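Local coordinates for protein lectin (Polyandrocarpa misakiensis, PDB 1BYF) that binds galactose as a calcium-dependent, homodimeric C-type lectin and has a role in the tunicate's defence against microorganisms, at residues D2-E10 / S31-I42; G50-L60 / Q91-S101. All coordinates share one frame; numbering follows the deposited sequence.

Interaction 1. Residues D2-E10 / S31-I42; sequences DYEILFSDE and SAMRDSTMVKAI. With ZN (zinc ion), chain I; ZN (zinc ion), chain D.
Strand 3-8 of this C-type lectin domain packs on the start of helix 36-49 and the turn before it, with the ring of Tyr3 lying on Ala32, a worked example of a strand laid along a helix: strand 3-8 and residues 36-42 of the helix lie 18° apart in direction, their axes 11.2 Å from each other. Tyr3, Ile5 and Phe7, alternate residues of the strand, do the touching. With CG anti to the carbonyl carbon (chi1 -60°), the Tyr3 ring is laid toward the helix, and the methyl of Ala32 sits squarely over one of its faces, CB 3.7 Å from the ring centroid, a CH-pi contact. At its far end Tyr3 OH lies 2.7 Å from Ser31 OG, while Asp35 OD2 approaches the edge of the ring in its plane, 3.6 Å from Tyr3 CE1. That oxygen also binds a zinc ion at 2.1 Å. The other carboxylate oxygen, Asp35 OD1, caps the helix, accepting an almost straight bond from Met38 N (3.1 Å, 173°) and a weak one from Thr37 N. Met38 bends at chi2 and chi3, bringing its sulfur obliquely beside the Tyr3 ring as a Met-aromatic contact and CE to 3.9 Å from Ile5 CG1. Farther along, the edge of the Phe7 ring meets the backbone at Ile42, with Phe7 CZ 4.0 Å from Ile42 CA. Phe7 also stacks on Phe45 of the same helix. Strand 115-122, whose Glu120 bonds to Ser31 and Ala32, runs antiparallel beside strand 3-8, and the second subunit pairs its own strand antiparallel with residues 4-8, carrying the sheet across the dimer.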
loop_
_atom_site.group_PDB
_atom_site.type_symbol
_atom_site.label_atom_id
_atom_site.label_comp_id
_atom_site.label_asym_id
_atom_site.label_seq_id
_atom_site.Cartn_x
_atom_site.Cartn_y
_atom_site.Cartn_z
ATOM N N ASP A 2 -11.979 -7.298 0.585
ATOM C CA ASP A 2 -10.568 -7.659 0.581
ATOM C C ASP A 2 -9.893 -7.316 -0.742
ATOM O O ASP A 2 -10.452 -7.541 -1.818
ATOM C CB ASP A 2 -10.384 -9.158 0.771
ATOM C CG ASP A 2 -10.751 -9.706 2.126
ATOM O OD1 ASP A 2 -11.129 -8.961 3.044
ATOM O OD2 ASP A 2 -10.653 -10.945 2.244
ATOM N N TYR A 3 -8.639 -6.874 -0.661
ATOM C CA TYR A 3 -7.911 -6.495 -1.853
ATOM C C TYR A 3 -6.401 -6.663 -1.752
ATOM O O TYR A 3 -5.739 -6.918 -0.759
ATOM C CB TYR A 3 -8.076 -4.980 -2.113
ATOM C CG TYR A 3 -9.475 -4.472 -2.320
ATOM C CD1 TYR A 3 -10.211 -4.060 -1.216
ATOM C CD2 TYR A 3 -10.055 -4.380 -3.578
ATOM C CE1 TYR A 3 -11.505 -3.583 -1.354
ATOM C CE2 TYR A 3 -11.347 -3.910 -3.718
ATOM C CZ TYR A 3 -12.060 -3.507 -2.614
ATOM O OH TYR A 3 -13.340 -3.041 -2.816
ATOM N N GLU A 4 -5.793 -6.383 -2.892
ATOM C CA GLU A 4 -4.387 -6.213 -3.127
ATOM C C GLU A 4 -4.267 -4.717 -3.514
ATOM O O GLU A 4 -5.001 -4.306 -4.411
ATOM C CB GLU A 4 -3.804 -7.021 -4.262
ATOM C CG GLU A 4 -3.356 -8.428 -3.931
ATOM C CD GLU A 4 -2.925 -9.184 -5.169
ATOM O OE1 GLU A 4 -2.798 -8.561 -6.247
ATOM O OE2 GLU A 4 -2.679 -10.405 -5.142
ATOM N N ILE A 5 -3.444 -3.985 -2.797
ATOM C CA ILE A 5 -3.285 -2.558 -3.085
ATOM C C ILE A 5 -1.812 -2.268 -3.370
ATOM O O ILE A 5 -0.941 -2.615 -2.578
ATOM C CB ILE A 5 -3.768 -1.683 -1.922
ATOM C CG1 ILE A 5 -5.235 -1.969 -1.596
ATOM C CG2 ILE A 5 -3.551 -0.204 -2.218
ATOM C CD1 ILE A 5 -6.226 -1.625 -2.690
ATOM N N LEU A 6 -1.562 -1.658 -4.517
ATOM C CA LEU A 6 -0.196 -1.329 -4.915
ATOM C C LEU A 6 -0.043 0.192 -4.970
ATOM O O LEU A 6 -0.863 0.850 -5.595
ATOM C CB LEU A 6 0.095 -1.958 -6.276
ATOM C CG LEU A 6 1.358 -1.502 -7.012
ATOM C CD1 LEU A 6 2.619 -1.791 -6.218
ATOM C CD2 LEU A 6 1.464 -2.194 -8.368
ATOM N N PHE A 7 0.947 0.737 -4.297
ATOM C CA PHE A 7 1.230 2.166 -4.311
ATOM C C PHE A 7 2.558 2.345 -5.056
ATOM O O PHE A 7 3.495 1.601 -4.739
ATOM C CB PHE A 7 1.397 2.749 -2.916
ATOM C CG PHE A 7 0.202 2.715 -2.013
ATOM C CD1 PHE A 7 -0.048 1.617 -1.207
ATOM C CD2 PHE A 7 -0.659 3.799 -1.949
ATOM C CE1 PHE A 7 -1.145 1.598 -0.366
ATOM C CE2 PHE A 7 -1.755 3.788 -1.108
ATOM C CZ PHE A 7 -2.002 2.687 -0.317
ATOM N N SER A 8 2.645 3.288 -5.969
ATOM C CA SER A 8 3.903 3.496 -6.682
ATOM C C SER A 8 4.334 4.958 -6.669
ATOM O O SER A 8 3.536 5.862 -6.914
ATOM C CB SER A 8 3.837 2.967 -8.115
ATOM O OG SER A 8 5.034 3.330 -8.797
ATOM N N ASP A 9 5.608 5.174 -6.366
ATOM C CA ASP A 9 6.190 6.506 -6.342
ATOM C C ASP A 9 6.447 7.030 -7.754
ATOM O O ASP A 9 6.787 8.196 -7.928
ATOM C CB ASP A 9 7.510 6.525 -5.558
ATOM C CG ASP A 9 7.221 6.555 -4.061
ATOM O OD1 ASP A 9 6.316 7.326 -3.674
ATOM O OD2 ASP A 9 7.900 5.826 -3.320
ATOM N N GLU A 10 6.284 6.161 -8.733
ATOM C CA GLU A 10 6.434 6.498 -10.139
ATOM C C GLU A 10 5.286 7.397 -10.590
ATOM O O GLU A 10 4.157 6.999 -10.314
ATOM C CB GLU A 10 6.232 5.204 -10.943
ATOM C CG GLU A 10 7.482 4.524 -11.437
ATOM C CD GLU A 10 7.556 4.584 -12.955
ATOM O OE1 GLU A 10 6.950 3.704 -13.604
ATOM O OE2 GLU A 10 8.216 5.512 -13.468
ATOM N N SER A 31 -13.049 0.501 -6.484
ATOM C CA SER A 31 -13.933 -0.079 -5.472
ATOM C C SER A 31 -13.308 -0.000 -4.091
ATOM O O SER A 31 -14.044 0.190 -3.118
ATOM C CB SER A 31 -14.331 -1.514 -5.806
ATOM O OG SER A 31 -13.322 -2.422 -5.424
ATOM N N ALA A 32 -11.980 -0.086 -3.978
ATOM C CA ALA A 32 -11.383 -0.009 -2.637
ATOM C C ALA A 32 -11.614 1.364 -2.022
ATOM O O ALA A 32 -11.652 1.496 -0.792
ATOM C CB ALA A 32 -9.912 -0.406 -2.648
ATOM N N MET A 33 -11.797 2.394 -2.844
ATOM C CA MET A 33 -12.054 3.729 -2.304
ATOM C C MET A 33 -13.464 3.853 -1.728
ATOM O O MET A 33 -13.739 4.775 -0.961
ATOM C CB MET A 33 -11.830 4.803 -3.366
ATOM C CG MET A 33 -10.396 4.890 -3.866
ATOM S SD MET A 33 -9.221 5.377 -2.607
ATOM C CE MET A 33 -9.540 7.119 -2.393
ATOM N N ARG A 34 -14.345 2.935 -2.084
ATOM C CA ARG A 34 -15.723 2.952 -1.592
ATOM C C ARG A 34 -15.890 2.027 -0.392
ATOM O O ARG A 34 -16.974 1.865 0.166
ATOM C CB ARG A 34 -16.677 2.553 -2.722
ATOM C CG ARG A 34 -16.539 3.418 -3.972
ATOM C CD ARG A 34 -17.717 3.208 -4.917
ATOM N NE ARG A 34 -17.792 1.847 -5.432
ATOM C CZ ARG A 34 -17.157 1.324 -6.460
ATOM N NH1 ARG A 34 -16.309 2.027 -7.204
ATOM N NH2 ARG A 34 -17.361 0.045 -6.774
ATOM N N ASP A 35 -14.792 1.418 0.032
ATOM C CA ASP A 35 -14.765 0.487 1.166
ATOM C C ASP A 35 -14.283 1.228 2.402
ATOM O O ASP A 35 -13.158 1.729 2.444
ATOM C CB ASP A 35 -13.864 -0.676 0.775
ATOM C CG ASP A 35 -13.639 -1.781 1.771
ATOM O OD1 ASP A 35 -13.301 -1.499 2.940
ATOM O OD2 ASP A 35 -13.774 -2.966 1.388
ATOM N N SER A 36 -15.117 1.326 3.428
ATOM C CA SER A 36 -14.816 2.058 4.645
ATOM C C SER A 36 -13.475 1.742 5.284
ATOM O O SER A 36 -12.793 2.680 5.720
ATOM C CB SER A 36 -15.936 1.866 5.682
ATOM O OG SER A 36 -16.037 0.501 6.044
ATOM N N THR A 37 -13.089 0.477 5.383
ATOM C CA THR A 37 -11.798 0.160 5.994
ATOM C C THR A 37 -10.648 0.507 5.054
ATOM O O THR A 37 -9.701 1.184 5.455
ATOM C CB THR A 37 -11.698 -1.322 6.412
ATOM O OG1 THR A 37 -12.577 -1.552 7.522
ATOM C CG2 THR A 37 -10.287 -1.684 6.857
ATOM N N MET A 38 -10.708 -0.011 3.831
ATOM C CA MET A 38 -9.637 0.201 2.876
ATOM C C MET A 38 -9.354 1.645 2.508
ATOM O O MET A 38 -8.176 1.995 2.358
ATOM C CB MET A 38 -9.846 -0.635 1.595
ATOM C CG MET A 38 -9.296 -2.043 1.790
ATOM S SD MET A 38 -7.537 -2.273 1.587
ATOM C CE MET A 38 -6.789 -0.682 1.758
ATOM N N VAL A 39 -10.401 2.457 2.341
ATOM C CA VAL A 39 -10.164 3.852 1.955
ATOM C C VAL A 39 -9.395 4.572 3.052
ATOM O O VAL A 39 -8.495 5.389 2.804
ATOM C CB VAL A 39 -11.471 4.561 1.575
ATOM C CG1 VAL A 39 -12.379 4.811 2.768
ATOM C CG2 VAL A 39 -11.182 5.877 0.857
ATOM N N LYS A 40 -9.713 4.220 4.304
ATOM C CA LYS A 40 -8.993 4.850 5.407
ATOM C C LYS A 40 -7.554 4.348 5.445
ATOM O O LYS A 40 -6.683 5.178 5.731
ATOM C CB LYS A 40 -9.679 4.705 6.758
ATOM C CG LYS A 40 -11.094 5.217 6.817
ATOM C CD LYS A 40 -11.382 6.559 6.185
ATOM C CE LYS A 40 -10.949 7.746 7.020
ATOM N NZ LYS A 40 -9.876 8.549 6.374
ATOM N N ALA A 41 -7.321 3.068 5.160
ATOM C CA ALA A 41 -5.945 2.572 5.158
ATOM C C ALA A 41 -5.168 3.247 4.022
ATOM O O ALA A 41 -4.027 3.689 4.185
ATOM C CB ALA A 41 -5.886 1.066 4.963
ATOM N N ILE A 42 -5.810 3.301 2.863
ATOM C CA ILE A 42 -5.226 3.921 1.677
ATOM C C ILE A 42 -4.904 5.381 1.975
ATOM O O ILE A 42 -3.783 5.825 1.707
ATOM C CB ILE A 42 -6.142 3.784 0.443
ATOM C CG1 ILE A 42 -6.119 2.346 -0.102
ATOM C CG2 ILE A 42 -5.749 4.749 -0.669
ATOM C CD1 ILE A 42 -7.235 2.028 -1.079
HETATM ZN ZN ZN I . -13.631 -4.530 2.739
HETATM ZN ZN ZN D . -10.993 -11.775 3.995
HETATM O O HOH W 1 -16.121 -1.370 -2.257
HETATM O O HOH W 2 -12.387 -3.792 4.323
HETATM O O HOH W 3 -15.409 -4.150 3.970
#

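Interaction 2. Residues G50-L60 / Q91-S101; sequences GHDYWVGADNL and QSWQLCVQIWS. With ZN (zinc ion), chain E; ACT (acetate ion), chain F.
Asp52 OD1 receives the backbone N-H of Ser101 nearly along its own C-O axis, at 2.7 Å and 168°, and Ser101 OG lies 3.1 Å from the same oxygen. The partner oxygen, Asp52 OD2, binds a zinc ion at 1.9 Å; an acetate, probably from the crystallisation liquor, binds the same zinc through an oxygen that also accepts a hydrogen bond from Gln98 NE2. Strands 53-55 and 96-100 pair antiparallel, Tyr53 with Ile99 as a hydrogen-bonded pair and Trp54 with Gln98 as a non-hydrogen-bonded one, and a beta bulge shifts the register by two residues between Trp54 and Asp58. Val55 CG1 packs 3.6 Å from Ile99 CG1, and the Trp54 ring turns its edge to Val97 O and brings CZ3 to 3.5 Å from Cys96 CB. Beyond the bulge, a chi1 of 76° turns the amide of Asn59 toward the backbone of residues 93-95. Its ND2 bonds almost straight to Trp93 O (2.9 Å), in the amide plane, whereas Leu95 N reaches OD1 from above that plane at 2.6 Å. With ND2 bonded also to Ala64 O, three bonds fix the turn of the Asn59 amide and join its loop to the residues before strand 96-100, while Gln98 NE2 bonds to Asp107, a calcium ligand.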
loop_
_atom_site.group_PDB
_atom_site.type_symbol
_atom_site.label_atom_id
_atom_site.label_comp_id
_atom_site.label_asym_id
_atom_site.label_seq_id
_atom_site.Cartn_x
_atom_site.Cartn_y
_atom_site.Cartn_z
ATOM N N GLY A 50 2.113 12.596 1.584
ATOM C CA GLY A 50 1.826 13.987 1.298
ATOM C C GLY A 50 1.952 14.337 -0.174
ATOM O O GLY A 50 2.300 15.477 -0.492
ATOM N N HIS A 51 1.676 13.398 -1.069
ATOM C CA HIS A 51 1.771 13.658 -2.499
ATOM C C HIS A 51 0.447 13.365 -3.204
ATOM O O HIS A 51 -0.437 12.750 -2.615
ATOM C CB HIS A 51 2.871 12.835 -3.163
ATOM C CG HIS A 51 4.234 13.444 -3.069
ATOM N ND1 HIS A 51 4.551 14.613 -3.732
ATOM C CD2 HIS A 51 5.351 13.059 -2.400
ATOM C CE1 HIS A 51 5.813 14.925 -3.469
ATOM N NE2 HIS A 51 6.312 13.998 -2.673
ATOM N N ASP A 52 0.350 13.795 -4.454
ATOM C CA ASP A 52 -0.835 13.560 -5.265
ATOM C C ASP A 52 -0.803 12.149 -5.854
ATOM O O ASP A 52 0.255 11.692 -6.307
ATOM C CB ASP A 52 -0.898 14.537 -6.440
ATOM C CG ASP A 52 -1.006 15.991 -6.050
ATOM O OD1 ASP A 52 -1.487 16.293 -4.941
ATOM O OD2 ASP A 52 -0.600 16.849 -6.868
ATOM N N TYR A 53 -1.960 11.508 -5.911
ATOM C CA TYR A 53 -2.096 10.184 -6.478
ATOM C C TYR A 53 -3.314 10.085 -7.401
ATOM O O TYR A 53 -4.367 10.610 -7.043
ATOM C CB TYR A 53 -2.375 9.141 -5.378
ATOM C CG TYR A 53 -1.152 8.828 -4.551
ATOM C CD1 TYR A 53 -0.734 9.678 -3.543
ATOM C CD2 TYR A 53 -0.424 7.673 -4.799
ATOM C CE1 TYR A 53 0.389 9.387 -2.789
ATOM C CE2 TYR A 53 0.701 7.368 -4.049
ATOM C CZ TYR A 53 1.098 8.234 -3.053
ATOM O OH TYR A 53 2.217 7.936 -2.305
ATOM N N TRP A 54 -3.181 9.357 -8.500
ATOM C CA TRP A 54 -4.344 9.155 -9.358
ATOM C C TRP A 54 -5.252 8.113 -8.701
ATOM O O TRP A 54 -4.765 7.233 -7.987
ATOM C CB TRP A 54 -3.954 8.611 -10.722
ATOM C CG TRP A 54 -3.354 9.600 -11.669
ATOM C CD1 TRP A 54 -2.118 9.559 -12.241
ATOM C CD2 TRP A 54 -4.000 10.785 -12.164
ATOM N NE1 TRP A 54 -1.954 10.656 -13.057
ATOM C CE2 TRP A 54 -3.089 11.419 -13.028
ATOM C CE3 TRP A 54 -5.251 11.368 -11.951
ATOM C CZ2 TRP A 54 -3.393 12.613 -13.687
ATOM C CZ3 TRP A 54 -5.553 12.556 -12.605
ATOM C CH2 TRP A 54 -4.627 13.164 -13.466
ATOM N N VAL A 55 -6.545 8.217 -8.941
ATOM C CA VAL A 55 -7.524 7.226 -8.516
ATOM C C VAL A 55 -8.345 6.909 -9.781
ATOM O O VAL A 55 -8.278 7.660 -10.763
ATOM C CB VAL A 55 -8.439 7.568 -7.344
ATOM C CG1 VAL A 55 -7.629 7.851 -6.079
ATOM C CG2 VAL A 55 -9.376 8.737 -7.639
ATOM N N GLY A 56 -9.065 5.800 -9.780
ATOM C CA GLY A 56 -9.804 5.366 -10.942
ATOM C C GLY A 56 -11.166 5.991 -11.149
ATOM O O GLY A 56 -12.159 5.255 -11.172
ATOM N N ALA A 57 -11.234 7.306 -11.318
ATOM C CA ALA A 57 -12.517 7.964 -11.569
ATOM C C ALA A 57 -12.304 9.105 -12.556
ATOM O O ALA A 57 -11.237 9.726 -12.581
ATOM C CB ALA A 57 -13.165 8.429 -10.282
ATOM N N ASP A 58 -13.316 9.345 -13.393
ATOM C CA ASP A 58 -13.222 10.409 -14.395
ATOM C C ASP A 58 -14.599 10.732 -14.966
ATOM O O ASP A 58 -15.571 10.046 -14.634
ATOM C CB ASP A 58 -12.255 9.972 -15.495
ATOM C CG ASP A 58 -12.728 8.733 -16.233
ATOM O OD1 ASP A 58 -13.747 8.824 -16.955
ATOM O OD2 ASP A 58 -12.108 7.657 -16.109
ATOM N N ASN A 59 -14.693 11.775 -15.789
ATOM C CA ASN A 59 -15.975 12.157 -16.384
ATOM C C ASN A 59 -16.016 11.855 -17.880
ATOM O O ASN A 59 -16.844 12.426 -18.602
ATOM C CB ASN A 59 -16.192 13.662 -16.167
ATOM C CG ASN A 59 -15.374 14.546 -17.085
ATOM O OD1 ASN A 59 -14.449 14.116 -17.781
ATOM N ND2 ASN A 59 -15.717 15.836 -17.114
ATOM N N LEU A 60 -15.109 11.026 -18.372
ATOM C CA LEU A 60 -14.971 10.761 -19.793
ATOM C C LEU A 60 -16.147 10.122 -20.503
ATOM O O LEU A 60 -16.303 10.353 -21.716
ATOM C CB LEU A 60 -13.687 9.944 -20.046
ATOM C CG LEU A 60 -12.416 10.572 -19.445
ATOM C CD1 LEU A 60 -11.209 9.660 -19.641
ATOM C CD2 LEU A 60 -12.138 11.936 -20.073
ATOM N N GLN A 91 -16.877 22.331 -16.245
ATOM C CA GLN A 91 -17.555 21.120 -16.679
ATOM C C GLN A 91 -17.326 20.742 -18.130
ATOM O O GLN A 91 -17.588 19.588 -18.492
ATOM C CB GLN A 91 -19.059 21.248 -16.390
ATOM C CG GLN A 91 -19.292 21.293 -14.882
ATOM C CD GLN A 91 -20.718 21.617 -14.512
ATOM O OE1 GLN A 91 -21.653 20.954 -14.959
ATOM N NE2 GLN A 91 -20.890 22.643 -13.686
ATOM N N SER A 92 -16.814 21.651 -18.949
ATOM C CA SER A 92 -16.578 21.339 -20.355
ATOM C C SER A 92 -15.313 20.516 -20.547
ATOM O O SER A 92 -15.108 19.935 -21.613
ATOM C CB SER A 92 -16.508 22.618 -21.189
ATOM O OG SER A 92 -15.381 23.404 -20.851
ATOM N N TRP A 93 -14.454 20.467 -19.535
ATOM C CA TRP A 93 -13.209 19.723 -19.642
ATOM C C TRP A 93 -13.372 18.218 -19.419
ATOM O O TRP A 93 -14.287 17.757 -18.749
ATOM C CB TRP A 93 -12.217 20.161 -18.561
ATOM C CG TRP A 93 -11.698 21.555 -18.584
ATOM C CD1 TRP A 93 -12.163 22.624 -19.298
ATOM C CD2 TRP A 93 -10.606 22.054 -17.790
ATOM N NE1 TRP A 93 -11.420 23.742 -19.018
ATOM C CE2 TRP A 93 -10.457 23.421 -18.094
ATOM C CE3 TRP A 93 -9.740 21.472 -16.857
ATOM C CZ2 TRP A 93 -9.475 24.214 -17.506
ATOM C CZ3 TRP A 93 -8.765 22.258 -16.273
ATOM C CH2 TRP A 93 -8.642 23.619 -16.598
ATOM N N GLN A 94 -12.379 17.493 -19.927
ATOM C CA GLN A 94 -12.294 16.058 -19.640
ATOM C C GLN A 94 -11.652 16.053 -18.244
ATOM O O GLN A 94 -10.557 16.607 -18.117
ATOM C CB GLN A 94 -11.438 15.316 -20.644
ATOM C CG GLN A 94 -12.028 15.213 -22.038
ATOM C CD GLN A 94 -11.081 14.569 -23.027
ATOM O OE1 GLN A 94 -9.938 14.233 -22.713
ATOM N NE2 GLN A 94 -11.547 14.377 -24.259
ATOM N N LEU A 95 -12.340 15.564 -17.230
ATOM C CA LEU A 95 -11.802 15.613 -15.878
ATOM C C LEU A 95 -11.514 14.244 -15.276
ATOM O O LEU A 95 -12.317 13.313 -15.361
ATOM C CB LEU A 95 -12.761 16.399 -14.977
ATOM C CG LEU A 95 -12.998 17.845 -15.446
ATOM C CD1 LEU A 95 -14.266 18.394 -14.819
ATOM C CD2 LEU A 95 -11.790 18.716 -15.118
ATOM N N CYS A 96 -10.343 14.179 -14.657
ATOM C CA CYS A 96 -9.856 12.973 -13.995
ATOM C C CYS A 96 -9.757 13.235 -12.503
ATOM O O CYS A 96 -9.706 14.400 -12.101
ATOM C CB CYS A 96 -8.495 12.583 -14.589
ATOM S SG CYS A 96 -8.722 11.975 -16.274
ATOM N N VAL A 97 -9.785 12.182 -11.693
ATOM C CA VAL A 97 -9.784 12.375 -10.246
ATOM C C VAL A 97 -8.494 11.888 -9.602
ATOM O O VAL A 97 -7.931 10.847 -9.931
ATOM C CB VAL A 97 -10.999 11.694 -9.588
ATOM C CG1 VAL A 97 -11.066 11.978 -8.089
ATOM C CG2 VAL A 97 -12.293 12.156 -10.253
ATOM N N GLN A 98 -8.024 12.697 -8.660
ATOM C CA GLN A 98 -6.828 12.387 -7.907
ATOM C C GLN A 98 -7.100 12.542 -6.410
ATOM O O GLN A 98 -8.090 13.132 -5.985
ATOM C CB GLN A 98 -5.686 13.376 -8.215
ATOM C CG GLN A 98 -6.103 14.809 -7.865
ATOM C CD GLN A 98 -4.938 15.743 -7.638
ATOM O OE1 GLN A 98 -3.776 15.329 -7.619
ATOM N NE2 GLN A 98 -5.222 17.025 -7.442
ATOM N N ILE A 99 -6.135 12.036 -5.655
ATOM C CA ILE A 99 -6.092 12.273 -4.219
ATOM C C ILE A 99 -5.139 13.482 -4.159
ATOM O O ILE A 99 -3.969 13.323 -4.476
ATOM C CB ILE A 99 -5.546 11.108 -3.389
ATOM C CG1 ILE A 99 -6.552 9.963 -3.315
ATOM C CG2 ILE A 99 -5.209 11.604 -1.984
ATOM C CD1 ILE A 99 -5.986 8.650 -2.826
ATOM N N TRP A 100 -5.697 14.639 -3.868
ATOM C CA TRP A 100 -4.946 15.892 -3.838
ATOM C C TRP A 100 -4.207 16.099 -2.526
ATOM O O TRP A 100 -4.834 16.094 -1.462
ATOM C CB TRP A 100 -5.953 17.016 -4.081
ATOM C CG TRP A 100 -5.407 18.400 -4.202
ATOM C CD1 TRP A 100 -4.125 18.786 -4.467
ATOM C CD2 TRP A 100 -6.177 19.612 -4.114
ATOM N NE1 TRP A 100 -4.041 20.156 -4.524
ATOM C CE2 TRP A 100 -5.289 20.684 -4.310
ATOM C CE3 TRP A 100 -7.526 19.886 -3.869
ATOM C CZ2 TRP A 100 -5.702 22.015 -4.274
ATOM C CZ3 TRP A 100 -7.930 21.211 -3.835
ATOM C CH2 TRP A 100 -7.026 22.263 -4.040
ATOM N N SER A 101 -2.899 16.330 -2.597
ATOM C CA SER A 101 -2.083 16.470 -1.400
ATOM C C SER A 101 -2.508 17.600 -0.481
ATOM O O SER A 101 -2.258 17.528 0.729
ATOM C CB SER A 101 -0.595 16.618 -1.752
ATOM O OG SER A 101 -0.367 17.823 -2.460
HETATM ZN ZN ZN E . -0.934 18.713 -6.698
HETATM C C ACT F . -3.014 20.189 -7.683
HETATM O O ACT F . -2.749 18.967 -7.713
HETATM O OXT ACT F . -2.096 21.037 -7.544
HETATM C CH3 ACT F . -4.342 20.668 -8.285
HETATM O O HOH W 4 2.421 17.837 -3.004
#

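Interaction 1 and interaction 2 both reach the same sheet, one at the dimer side and the other near the calcium site. Their centres lie 16 Å apart and they follow in series along the chain, helix 36-49 leading directly into strand 53-55. Strand 115-122 joins them: it pairs antiparallel with strand 3-8 and parallel with strand 53-55. They also touch, for Met33 CE packs 3.9 Å from Ile99 CD1, and Tyr53 and Ile99 lean on helix 36-49. Residues 2-10 and 31-42 face the dimer interface, away from the annotated sites, whereas residues 91-101 border the sugar-binding calcium site, where Leu95 touches two of its ligands, Asn89 and Asp108.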